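PDB 6Y3P: KLLA0B12012p, which probably binds ATP through this C-terminal ATP-grasp domain of the tubulin-tyrosine ligase family, and is a direct partner of the mRNA decapping enzyme Dcp2. Local coordinates for residues L102-L107 / Q340-E345; K139-K144 / R155-I160; E199-P204 / D332-S337; R213-R218 / A237-N242. All blocks are in the same frame, centred on the assembly; numbering follows the deposited sequence. Where two conformers were deposited one is given.

Contact 1: residues L102-L107 / Q340-E345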
# COMPACT_ATOMS: atom_id res chain seq x y z
N LEU A 102 12.08 8.74 0.83
CA LEU A 102 10.71 9.22 0.63
C LEU A 102 10.59 10.53 -0.18
O LEU A 102 9.52 10.82 -0.71
CB LEU A 102 9.97 9.33 1.98
CG LEU A 102 9.64 7.98 2.67
CD1 LEU A 102 8.80 8.20 3.92
CD2 LEU A 102 8.92 7.02 1.72
N ASN A 103 11.71 11.30 -0.31
CA ASN A 103 11.82 12.51 -1.12
C ASN A 103 11.82 12.14 -2.60
O ASN A 103 11.60 13.02 -3.43
CB ASN A 103 13.14 13.23 -0.82
CG ASN A 103 13.12 14.08 0.40
OD1 ASN A 103 12.56 15.18 0.40
ND2 ASN A 103 13.82 13.63 1.44
N ARG A 104 12.16 10.87 -2.93
CA ARG A 104 12.22 10.33 -4.29
C ARG A 104 11.20 9.22 -4.55
O ARG A 104 10.58 9.22 -5.59
CB ARG A 104 13.63 9.80 -4.62
CG ARG A 104 14.33 10.54 -5.77
CD ARG A 104 13.61 10.44 -7.11
NE ARG A 104 14.40 10.99 -8.22
CZ ARG A 104 13.97 11.08 -9.48
NH1 ARG A 104 12.74 10.68 -9.80
NH2 ARG A 104 14.76 11.57 -10.42
N ALA A 105 11.09 8.26 -3.61
CA ALA A 105 10.28 7.04 -3.66
C ALA A 105 8.77 7.20 -3.32
O ALA A 105 8.16 6.28 -2.80
CB ALA A 105 10.91 5.99 -2.74
N PHE A 106 8.16 8.33 -3.69
CA PHE A 106 6.73 8.56 -3.43
C PHE A 106 6.08 9.43 -4.51
O PHE A 106 6.63 10.46 -4.90
CB PHE A 106 6.53 9.19 -2.04
CG PHE A 106 5.10 9.55 -1.70
CD1 PHE A 106 4.11 8.58 -1.67
CD2 PHE A 106 4.76 10.86 -1.38
CE1 PHE A 106 2.80 8.90 -1.31
CE2 PHE A 106 3.44 11.18 -1.04
CZ PHE A 106 2.48 10.20 -1.00
N LEU A 107 4.89 9.01 -4.97
CA LEU A 107 4.13 9.74 -5.97
C LEU A 107 3.15 10.58 -5.23
O LEU A 107 2.22 10.05 -4.64
CB LEU A 107 3.40 8.78 -6.94
CG LEU A 107 4.29 7.95 -7.83
CD1 LEU A 107 3.49 6.92 -8.56
CD2 LEU A 107 5.11 8.80 -8.79
N GLN A 340 13.80 2.32 -10.39
CA GLN A 340 13.48 3.14 -9.22
C GLN A 340 12.04 2.91 -8.81
O GLN A 340 11.14 2.95 -9.65
CB GLN A 340 13.77 4.64 -9.48
CG GLN A 340 15.25 4.99 -9.82
CD GLN A 340 16.23 4.28 -8.91
OE1 GLN A 340 16.34 4.60 -7.72
NE2 GLN A 340 16.90 3.25 -9.41
N VAL A 341 11.82 2.64 -7.52
CA VAL A 341 10.46 2.40 -7.01
C VAL A 341 9.78 3.70 -6.59
O VAL A 341 10.41 4.65 -6.15
CB VAL A 341 10.34 1.31 -5.88
CG1 VAL A 341 11.11 0.04 -6.21
CG2 VAL A 341 10.74 1.85 -4.51
N LYS A 342 8.47 3.72 -6.68
CA LYS A 342 7.70 4.86 -6.26
C LYS A 342 6.49 4.37 -5.54
O LYS A 342 5.71 3.61 -6.09
CB LYS A 342 7.41 5.83 -7.44
CG LYS A 342 8.44 6.98 -7.43
CD LYS A 342 8.65 7.67 -8.77
CE LYS A 342 9.64 8.82 -8.72
NZ LYS A 342 9.16 9.99 -7.91
N LEU A 343 6.38 4.72 -4.25
CA LEU A 343 5.22 4.30 -3.47
C LEU A 343 3.98 5.05 -3.96
O LEU A 343 3.98 6.28 -4.07
CB LEU A 343 5.40 4.45 -1.95
CG LEU A 343 4.21 4.01 -1.08
CD1 LEU A 343 3.98 2.50 -1.17
CD2 LEU A 343 4.40 4.45 0.35
N LEU A 344 2.93 4.29 -4.26
CA LEU A 344 1.69 4.84 -4.73
C LEU A 344 0.67 4.87 -3.60
O LEU A 344 0.06 5.91 -3.36
CB LEU A 344 1.19 4.04 -5.95
CG LEU A 344 -0.20 4.39 -6.49
CD1 LEU A 344 -0.21 5.78 -7.19
CD2 LEU A 344 -0.70 3.30 -7.42
N GLU A 345 0.46 3.73 -2.91
CA GLU A 345 -0.55 3.62 -1.84
C GLU A 345 -0.31 2.43 -0.93
O GLU A 345 0.45 1.51 -1.26
CB GLU A 345 -1.97 3.52 -2.43
CG GLU A 345 -2.20 2.25 -3.24
CD GLU A 345 -3.42 2.23 -4.14
OE1 GLU A 345 -4.33 3.07 -3.94
OE2 GLU A 345 -3.49 1.36 -5.04
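Lys342 NZ is the best-held polar atom here, with two partners. It donates a hydrogen bond of 2.8 Å to Arg104 O, nearly along the C=O axis, and it forms a salt bridge with Glu199 on strand 194-200. The lysine chain runs extended to CE and bends only at its last torsion (chi4 -68°), which turns NZ onto the Arg104 carbonyl. On the way, Lys342 CD packs 3.7 Å from Leu107 CD2, the two side chains crossing at about a right angle. Arg104 brings its guanidinium edge-on to the lysine, with NH1 3.8 Å from Lys342 CE.

The backbones make a single bridge at Phe106 and Leu343. Leu343 N donates to Ala105 O at 2.8 Å and approaches from above the carbonyl plane. Leu107 N donates to Leu343 O at 3.0 Å, this time in the carbonyl plane. Phe106 CD1 also comes 3.3 Å from Leu343 O, while the phenyl ring packs on helix 83-95. Leu107 CD1 meets Leu344 CD1. The contact thus joins the loop before strand 109-113 to strand 341-347 of the six-stranded antiparallel sheet. Arg104 NH1 lies 4.1 Å from Lys342 NZ, a pairing of like charges. The carboxylate of Glu199 probably offsets that repulsion and favours the charged form of the buried lysine.

Contact 2: residues K139-K144 / R155-I160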
# COMPACT_ATOMS: atom_id res chain seq x y z
N LYS A 139 8.58 17.32 -12.65
CA LYS A 139 7.76 16.10 -12.72
C LYS A 139 6.65 16.12 -13.75
O LYS A 139 6.25 17.20 -14.21
CB LYS A 139 7.13 15.84 -11.34
CG LYS A 139 8.11 15.30 -10.31
CD LYS A 139 7.64 15.52 -8.90
CE LYS A 139 8.80 15.42 -7.94
NZ LYS A 139 8.37 15.53 -6.53
N TRP A 140 6.11 14.92 -14.06
CA TRP A 140 4.94 14.72 -14.92
C TRP A 140 3.75 14.57 -13.99
O TRP A 140 3.91 14.19 -12.81
CB TRP A 140 5.07 13.50 -15.84
CG TRP A 140 6.19 13.61 -16.84
CD1 TRP A 140 7.52 13.77 -16.57
CD2 TRP A 140 6.06 13.59 -18.26
NE1 TRP A 140 8.23 13.86 -17.75
CE2 TRP A 140 7.36 13.74 -18.80
CE3 TRP A 140 4.98 13.48 -19.14
CZ2 TRP A 140 7.61 13.73 -20.18
CZ3 TRP A 140 5.22 13.51 -20.51
CH2 TRP A 140 6.51 13.64 -21.01
N TRP A 141 2.57 14.93 -14.47
CA TRP A 141 1.39 14.94 -13.63
C TRP A 141 0.21 14.47 -14.39
O TRP A 141 0.16 14.54 -15.62
CB TRP A 141 1.09 16.37 -13.11
CG TRP A 141 2.19 16.96 -12.31
CD1 TRP A 141 3.24 17.70 -12.78
CD2 TRP A 141 2.45 16.74 -10.92
NE1 TRP A 141 4.13 17.96 -11.76
CE2 TRP A 141 3.65 17.41 -10.60
CE3 TRP A 141 1.74 16.10 -9.89
CZ2 TRP A 141 4.14 17.49 -9.28
CZ3 TRP A 141 2.24 16.15 -8.59
CH2 TRP A 141 3.42 16.84 -8.30
N ILE A 142 -0.75 14.03 -13.65
CA ILE A 142 -1.99 13.60 -14.23
C ILE A 142 -3.14 14.29 -13.48
O ILE A 142 -3.08 14.46 -12.26
CB ILE A 142 -2.00 12.05 -14.29
CG1 ILE A 142 -2.76 11.59 -15.50
CG2 ILE A 142 -2.42 11.33 -13.00
CD1 ILE A 142 -2.14 10.53 -16.08
N LEU A 143 -4.09 14.85 -14.26
CA LEU A 143 -5.28 15.53 -13.75
C LEU A 143 -6.44 14.53 -13.81
O LEU A 143 -6.97 14.27 -14.89
CB LEU A 143 -5.58 16.82 -14.54
CG LEU A 143 -6.87 17.57 -14.12
CD1 LEU A 143 -6.71 18.29 -12.78
CD2 LEU A 143 -7.33 18.51 -15.21
N LYS A 144 -6.78 13.92 -12.65
CA LYS A 144 -7.82 12.90 -12.54
C LYS A 144 -9.10 13.51 -11.98
O LYS A 144 -9.09 13.93 -10.82
CB LYS A 144 -7.39 11.75 -11.60
CG LYS A 144 -6.10 11.02 -11.94
CD LYS A 144 -5.37 10.60 -10.66
CE LYS A 144 -5.30 9.10 -10.45
NZ LYS A 144 -6.56 8.55 -9.89
N ARG A 155 -6.03 13.50 -17.85
CA ARG A 155 -5.07 14.14 -18.76
C ARG A 155 -3.69 14.44 -18.14
O ARG A 155 -3.58 14.82 -16.97
CB ARG A 155 -5.69 15.41 -19.37
CG ARG A 155 -6.86 15.13 -20.31
CD ARG A 155 -7.37 16.37 -21.01
NE ARG A 155 -6.40 16.91 -21.97
CZ ARG A 155 -6.59 18.01 -22.70
NH1 ARG A 155 -7.72 18.70 -22.61
NH2 ARG A 155 -5.64 18.42 -23.54
N ILE A 156 -2.64 14.28 -18.97
CA ILE A 156 -1.24 14.52 -18.62
C ILE A 156 -0.84 15.97 -18.90
O ILE A 156 -1.30 16.57 -19.88
CB ILE A 156 -0.29 13.50 -19.36
CG1 ILE A 156 -0.57 12.10 -18.86
CG2 ILE A 156 1.21 13.80 -19.14
CD1 ILE A 156 0.00 11.05 -19.68
N PHE A 157 0.05 16.49 -18.06
CA PHE A 157 0.63 17.83 -18.17
C PHE A 157 1.90 17.89 -17.33
O PHE A 157 2.13 17.03 -16.49
CB PHE A 157 -0.37 18.89 -17.70
CG PHE A 157 -0.67 18.86 -16.22
CD1 PHE A 157 -1.63 18.00 -15.70
CD2 PHE A 157 -0.01 19.73 -15.34
CE1 PHE A 157 -1.91 17.98 -14.33
CE2 PHE A 157 -0.31 19.73 -13.99
CZ PHE A 157 -1.26 18.85 -13.49
N LYS A 158 2.70 18.94 -17.52
CA LYS A 158 3.91 19.18 -16.73
C LYS A 158 3.94 20.59 -16.15
O LYS A 158 4.58 20.80 -15.12
CB LYS A 158 5.17 18.93 -17.56
CG LYS A 158 5.49 17.46 -17.79
CD LYS A 158 7.00 17.21 -17.94
CE LYS A 158 7.58 17.65 -19.27
NZ LYS A 158 6.92 16.98 -20.42
N THR A 159 3.28 21.58 -16.80
CA THR A 159 3.29 22.98 -16.35
C THR A 159 1.90 23.59 -16.05
O THR A 159 0.86 23.09 -16.53
CB THR A 159 4.05 23.86 -17.37
OG1 THR A 159 3.30 23.94 -18.57
CG2 THR A 159 5.46 23.33 -17.69
N ILE A 160 1.90 24.70 -15.30
CA ILE A 160 0.71 25.47 -14.96
C ILE A 160 -0.04 25.89 -16.24
O ILE A 160 -1.25 25.71 -16.28
CB ILE A 160 1.04 26.65 -14.00
CG1 ILE A 160 1.51 26.09 -12.63
CG2 ILE A 160 -0.16 27.60 -13.84
CD1 ILE A 160 2.04 27.06 -11.52
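Lys158 lies alongside Trp140, both side chains pointing the same way. Its CB starts 3.9 Å from Lys139 O, and CG stays near the same carbonyl. CD then sits over the five-membered ring of Trp140, 3.5 Å from its centroid, a CH-pi contact. CE passes above the fused bond of the indole, nearest CE2. Bends at the last two torsions keep the tip above the ring. NZ ends over the six-membered ring, 3.5 Å from its centroid, in a cation-pi contact. Ile156 CG2 touches Trp140 at the ring edge, by CE3, and His202 stacks on the indole.

The backbones form the antiparallel hairpin of strands 140-145 and 154-157, part of the five-stranded sheet of this ATP-grasp domain. Trp141 and Phe157 are a hydrogen-bonded pair, as are Leu143 and Arg155; Ile142 and Ile156 between them are a non-hydrogen-bonded pair. The bond from Leu143 N to Arg155 O is the straightest, at 2.8 Å and 173°.

On the face of Trp141, Leu143 and Phe157, the phenyl group takes the crowded position between its backbone N and carbonyl carbon (chi1 68°). This lays its ring across the neighbouring strand. Trp141 CB presses on the ring face, 3.4 Å from Phe157 CZ. The indole of Trp141 is slid aside, so the two rings barely overlap. Leu143 CB meets Phe157 CE1 at 3.9 Å, and helix 160-171 packs on both Leu143 and Phe157. Across the other face, Ile142 CD1 touches Ile156 CG1 at 3.6 Å.

Contact 3: residues E199-P204 / D332-S337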
# COMPACT_ATOMS: atom_id res chain seq x y z
N GLU A 199 1.17 12.73 -9.28
CA GLU A 199 2.44 12.59 -9.97
C GLU A 199 2.34 11.39 -10.89
O GLU A 199 1.81 10.34 -10.51
CB GLU A 199 3.59 12.41 -8.98
CG GLU A 199 4.93 12.42 -9.68
CD GLU A 199 6.13 12.26 -8.78
OE1 GLU A 199 7.24 12.02 -9.32
OE2 GLU A 199 5.99 12.41 -7.54
N TYR A 200 2.76 11.57 -12.13
CA TYR A 200 2.66 10.54 -13.14
C TYR A 200 4.02 10.00 -13.55
O TYR A 200 4.94 10.77 -13.82
CB TYR A 200 1.83 11.06 -14.33
CG TYR A 200 1.84 10.19 -15.57
CD1 TYR A 200 1.05 9.05 -15.65
CD2 TYR A 200 2.61 10.53 -16.67
CE1 TYR A 200 1.05 8.25 -16.80
CE2 TYR A 200 2.64 9.73 -17.81
CZ TYR A 200 1.86 8.59 -17.87
OH TYR A 200 1.88 7.83 -19.02
N LEU A 201 4.14 8.68 -13.60
CA LEU A 201 5.34 7.97 -14.03
C LEU A 201 5.27 7.71 -15.57
O LEU A 201 4.63 6.75 -16.04
CB LEU A 201 5.45 6.67 -13.22
CG LEU A 201 6.77 5.92 -13.35
CD1 LEU A 201 7.60 6.14 -12.14
CD2 LEU A 201 6.52 4.45 -13.53
N HIS A 202 5.89 8.62 -16.35
CA HIS A 202 5.90 8.60 -17.83
C HIS A 202 6.81 7.51 -18.37
O HIS A 202 6.66 7.04 -19.50
CB HIS A 202 6.34 9.98 -18.36
CG HIS A 202 7.83 10.22 -18.31
ND1 HIS A 202 8.48 10.50 -17.12
CD2 HIS A 202 8.75 10.17 -19.31
CE1 HIS A 202 9.77 10.62 -17.42
NE2 HIS A 202 9.98 10.42 -18.73
N ASN A 203 7.72 7.09 -17.50
CA ASN A 203 8.88 6.22 -17.56
C ASN A 203 8.61 4.76 -17.03
O ASN A 203 9.48 4.28 -16.32
CB ASN A 203 9.83 6.93 -16.54
CG ASN A 203 11.29 6.83 -16.79
OD1 ASN A 203 11.76 6.74 -17.93
ND2 ASN A 203 12.05 6.96 -15.73
N PRO A 204 7.50 4.02 -17.22
CA PRO A 204 7.41 2.70 -16.57
C PRO A 204 8.40 1.66 -17.11
O PRO A 204 8.72 1.71 -18.28
CB PRO A 204 5.95 2.29 -16.81
CG PRO A 204 5.62 2.90 -18.08
CD PRO A 204 6.29 4.27 -18.03
N ASP A 332 1.63 -0.81 -2.55
CA ASP A 332 1.70 -0.74 -4.00
C ASP A 332 2.71 0.28 -4.46
O ASP A 332 2.62 1.49 -4.17
CB ASP A 332 0.32 -0.54 -4.64
CG ASP A 332 -0.55 -1.77 -4.44
OD1 ASP A 332 -0.44 -2.73 -5.24
OD2 ASP A 332 -1.28 -1.82 -3.42
N PHE A 333 3.72 -0.25 -5.15
CA PHE A 333 4.83 0.47 -5.74
C PHE A 333 4.82 0.40 -7.27
O PHE A 333 4.55 -0.65 -7.84
CB PHE A 333 6.16 -0.14 -5.27
CG PHE A 333 6.50 0.04 -3.82
CD1 PHE A 333 7.18 1.17 -3.38
CD2 PHE A 333 6.21 -0.96 -2.90
CE1 PHE A 333 7.52 1.31 -2.02
CE2 PHE A 333 6.52 -0.79 -1.54
CZ PHE A 333 7.16 0.34 -1.12
N LEU A 334 5.21 1.49 -7.92
CA LEU A 334 5.43 1.59 -9.36
C LEU A 334 6.96 1.52 -9.57
O LEU A 334 7.73 1.91 -8.69
CB LEU A 334 4.90 2.94 -9.87
CG LEU A 334 3.44 2.98 -10.39
CD1 LEU A 334 2.44 2.56 -9.36
CD2 LEU A 334 3.08 4.38 -10.86
N VAL A 335 7.38 0.93 -10.68
CA VAL A 335 8.78 0.80 -11.04
C VAL A 335 8.98 1.54 -12.35
O VAL A 335 8.22 1.31 -13.30
CB VAL A 335 9.25 -0.68 -11.18
CG1 VAL A 335 10.78 -0.76 -11.22
CG2 VAL A 335 8.70 -1.56 -10.06
N ASP A 336 10.01 2.40 -12.40
CA ASP A 336 10.37 3.14 -13.61
C ASP A 336 11.44 2.40 -14.41
O ASP A 336 12.01 1.42 -13.93
CB ASP A 336 10.73 4.63 -13.34
CG ASP A 336 12.04 4.99 -12.66
OD1 ASP A 336 13.00 4.17 -12.71
OD2 ASP A 336 12.16 6.15 -12.15
N SER A 337 11.74 2.90 -15.63
CA SER A 337 12.72 2.27 -16.52
C SER A 337 14.17 2.31 -16.00
O SER A 337 15.04 1.66 -16.59
CB SER A 337 12.60 2.84 -17.93
OG SER A 337 12.83 4.24 -17.86
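Two hydrogen bonds run from Ser337 to Asn203, one from the backbone and one from the side chain. Ser337 N donates to Asn203 O at 2.7 Å, in the carbonyl plane but with a bent N-H...O angle of 137°. Ser337 OG donates to Asn203 OD1, also at 2.7 Å, and sits above the plane of that amide carbonyl. The serine hydroxyl lies between its own backbone N and carbonyl carbon (chi1 59°), so both donors face the same asparagine. A CA-H...O contact adds to the grip on Asn203 O, which lies 3.1 Å from Asp336 CA.

The backbones form a single bridge at Pro204 and Asp336. It ties the loop after strand 194-200 to the end of strand 326-335, so that two separate antiparallel sheets are joined here.

Van der Waals contact centres on Leu201. Its CG is anti to the backbone N, and its two methyls part over the other segment. Leu201 CD2 lies 3.6 Å from Val335 O, and CD1 lies 3.7 Å from Asp336 CB. The apolar pair is Leu201 CB with Leu334 CD2, at 4.1 Å.

The polar side chains of Asn203 and Asp336 run side by side. Asn203 ND2 lies 3.6 Å from Asp336 CB, with the amide and carboxylate planes 62° apart. Asp336 OD1 turns to its own side of the contact and accepts from the backbone N atoms of Asp338 and Gln340.

Contact 4: residues R213-R218 / A237-N242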
# COMPACT_ATOMS: atom_id res chain seq x y z
N ARG A 213 3.89 -4.63 -21.40
CA ARG A 213 2.81 -4.32 -20.48
C ARG A 213 3.48 -3.86 -19.19
O ARG A 213 4.44 -4.49 -18.73
CB ARG A 213 1.95 -5.57 -20.24
CG ARG A 213 1.14 -6.02 -21.47
CD ARG A 213 0.76 -7.49 -21.39
NE ARG A 213 -0.25 -7.75 -20.38
CZ ARG A 213 -0.14 -8.63 -19.38
NH1 ARG A 213 0.97 -9.35 -19.24
NH2 ARG A 213 -1.12 -8.78 -18.51
N LYS A 214 3.03 -2.72 -18.64
CA LYS A 214 3.60 -2.17 -17.41
C LYS A 214 3.09 -2.93 -16.19
O LYS A 214 2.10 -3.66 -16.28
CB LYS A 214 3.31 -0.65 -17.28
CG LYS A 214 1.88 -0.31 -16.90
CD LYS A 214 1.76 1.06 -16.24
CE LYS A 214 0.34 1.60 -16.22
NZ LYS A 214 -0.60 0.74 -15.43
N PHE A 215 3.75 -2.76 -15.04
CA PHE A 215 3.31 -3.44 -13.82
C PHE A 215 3.55 -2.63 -12.60
O PHE A 215 4.37 -1.71 -12.58
CB PHE A 215 4.02 -4.82 -13.69
CG PHE A 215 5.50 -4.77 -13.34
CD1 PHE A 215 6.46 -4.57 -14.33
CD2 PHE A 215 5.94 -4.94 -12.03
CE1 PHE A 215 7.82 -4.49 -14.01
CE2 PHE A 215 7.29 -4.88 -11.71
CZ PHE A 215 8.22 -4.66 -12.69
N HIS A 216 2.81 -3.00 -11.56
CA HIS A 216 3.07 -2.45 -10.25
C HIS A 216 3.41 -3.62 -9.34
O HIS A 216 3.17 -4.79 -9.69
CB HIS A 216 1.98 -1.49 -9.73
CG HIS A 216 0.63 -2.09 -9.52
ND1 HIS A 216 0.16 -2.36 -8.24
CD2 HIS A 216 -0.33 -2.38 -10.42
CE1 HIS A 216 -1.08 -2.81 -8.41
NE2 HIS A 216 -1.41 -2.87 -9.70
N ILE A 217 4.09 -3.31 -8.23
CA ILE A 217 4.52 -4.29 -7.25
C ILE A 217 3.55 -4.22 -6.06
O ILE A 217 3.27 -3.14 -5.52
CB ILE A 217 6.00 -4.15 -6.79
CG1 ILE A 217 6.97 -4.31 -7.98
CG2 ILE A 217 6.31 -5.18 -5.68
CD1 ILE A 217 8.44 -4.07 -7.69
N ARG A 218 3.05 -5.37 -5.66
CA ARG A 218 2.26 -5.52 -4.45
C ARG A 218 3.23 -6.18 -3.45
O ARG A 218 3.65 -7.32 -3.64
CB ARG A 218 1.01 -6.39 -4.69
CG ARG A 218 0.18 -6.70 -3.42
CD ARG A 218 -0.16 -5.44 -2.65
NE ARG A 218 -1.57 -5.33 -2.30
CZ ARG A 218 -2.54 -4.94 -3.12
NH1 ARG A 218 -3.79 -4.84 -2.68
NH2 ARG A 218 -2.27 -4.67 -4.39
N ALA A 237 4.03 -8.99 -8.97
CA ALA A 237 4.03 -8.06 -10.08
C ALA A 237 2.67 -8.30 -10.77
O ALA A 237 2.38 -9.41 -11.19
CB ALA A 237 5.19 -8.35 -11.04
N LEU A 238 1.84 -7.25 -10.79
CA LEU A 238 0.50 -7.25 -11.35
C LEU A 238 0.60 -6.42 -12.61
O LEU A 238 0.85 -5.22 -12.54
CB LEU A 238 -0.52 -6.65 -10.34
CG LEU A 238 -0.29 -7.04 -8.86
CD1 LEU A 238 -0.61 -5.92 -7.93
CD2 LEU A 238 -1.08 -8.22 -8.47
N PHE A 239 0.48 -7.09 -13.76
CA PHE A 239 0.60 -6.48 -15.08
C PHE A 239 -0.70 -5.92 -15.62
O PHE A 239 -1.78 -6.48 -15.38
CB PHE A 239 1.19 -7.49 -16.07
CG PHE A 239 2.63 -7.80 -15.78
CD1 PHE A 239 2.98 -8.84 -14.92
CD2 PHE A 239 3.65 -7.09 -16.40
CE1 PHE A 239 4.32 -9.14 -14.66
CE2 PHE A 239 4.99 -7.37 -16.12
CZ PHE A 239 5.31 -8.39 -15.25
N ALA A 240 -0.59 -4.81 -16.37
CA ALA A 240 -1.71 -4.14 -17.03
C ALA A 240 -2.18 -5.03 -18.22
O ALA A 240 -1.37 -5.81 -18.73
CB ALA A 240 -1.28 -2.76 -17.50
N PRO A 241 -3.47 -5.00 -18.65
CA PRO A 241 -3.90 -5.90 -19.74
C PRO A 241 -3.30 -5.61 -21.12
O PRO A 241 -2.97 -6.54 -21.88
CB PRO A 241 -5.43 -5.75 -19.75
CG PRO A 241 -5.68 -4.39 -19.18
CD PRO A 241 -4.60 -4.18 -18.15
N ASN A 242 -3.13 -4.33 -21.43
CA ASN A 242 -2.66 -3.87 -22.72
C ASN A 242 -1.22 -3.36 -22.72
O ASN A 242 -0.68 -3.03 -21.66
CB ASN A 242 -3.64 -2.81 -23.25
CG ASN A 242 -5.09 -3.29 -23.25
OD1 ASN A 242 -5.94 -2.78 -22.50
ND2 ASN A 242 -5.37 -4.36 -24.02
O HOH W 1 0.79 -1.38 -20.12
O HOH W 2 -0.22 -2.25 -13.65
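Strands 215-218 and 237-239 run antiparallel with their directions 149° apart, His216 and Leu238 forming the hydrogen-bonded pair. They are the open ends of a long beta hairpin, strands 215-224 and 228-239, in the six-stranded sheet. Leu238 N donates to His216 O at 3.0 Å, nearly along the C=O axis. The ladder runs on to Ala240 N, which donates to Lys214 O.

On one face Phe215 lies beside Phe239, pointing the same way. Phe215 CB sits over the Phe239 ring, 3.8 Å from its centroid, and the two rings are oblique. Ala237 CB meets Phe215 CD2 at 3.6 Å. On the other face Leu238 CB covers the His216 ring, and Leu238 CD1 lies 3.7 Å from Arg218 CB. Asp332 holds Arg218 by a salt bridge and His216 ND1 by a weak hydrogen bond.

Arg213 lays its guanidinium face over Phe239 CB, with its plane 26° from the ring. The bend at chi3 (71°) brings NE within 2.8 Å of Ala240 O, and NE makes a weak hydrogen bond to Pro241 O. Between the two backbones, one water accepts from Lys214 N and donates to Asn242 O at 2.7 Å.

Overall arrangement
All four contacts belong to the tubulin-tyrosine ligase-like part of the chain. Contact 1 closes the widest loop along the chain. Contacts 2 and 3 follow in series inside it, and contact 4 is nested inside contact 3. Contact 3 is the hub: its centre lies about 9, 11 and 14 Å from the centres of contacts 1, 4 and 2, and it touches all three. Strands 215-224, 326-335 and 341-347 join contacts 4, 3 and 1 in one sheet. Strands 140-145 and 194-200 join contacts 2 and 3 in the five-stranded antiparallel sheet. Contacts 2 and 4, hairpins within one sheet each, stand furthest apart, about 22 Å between centres. Contact 3 joins the two antiparallel sheets.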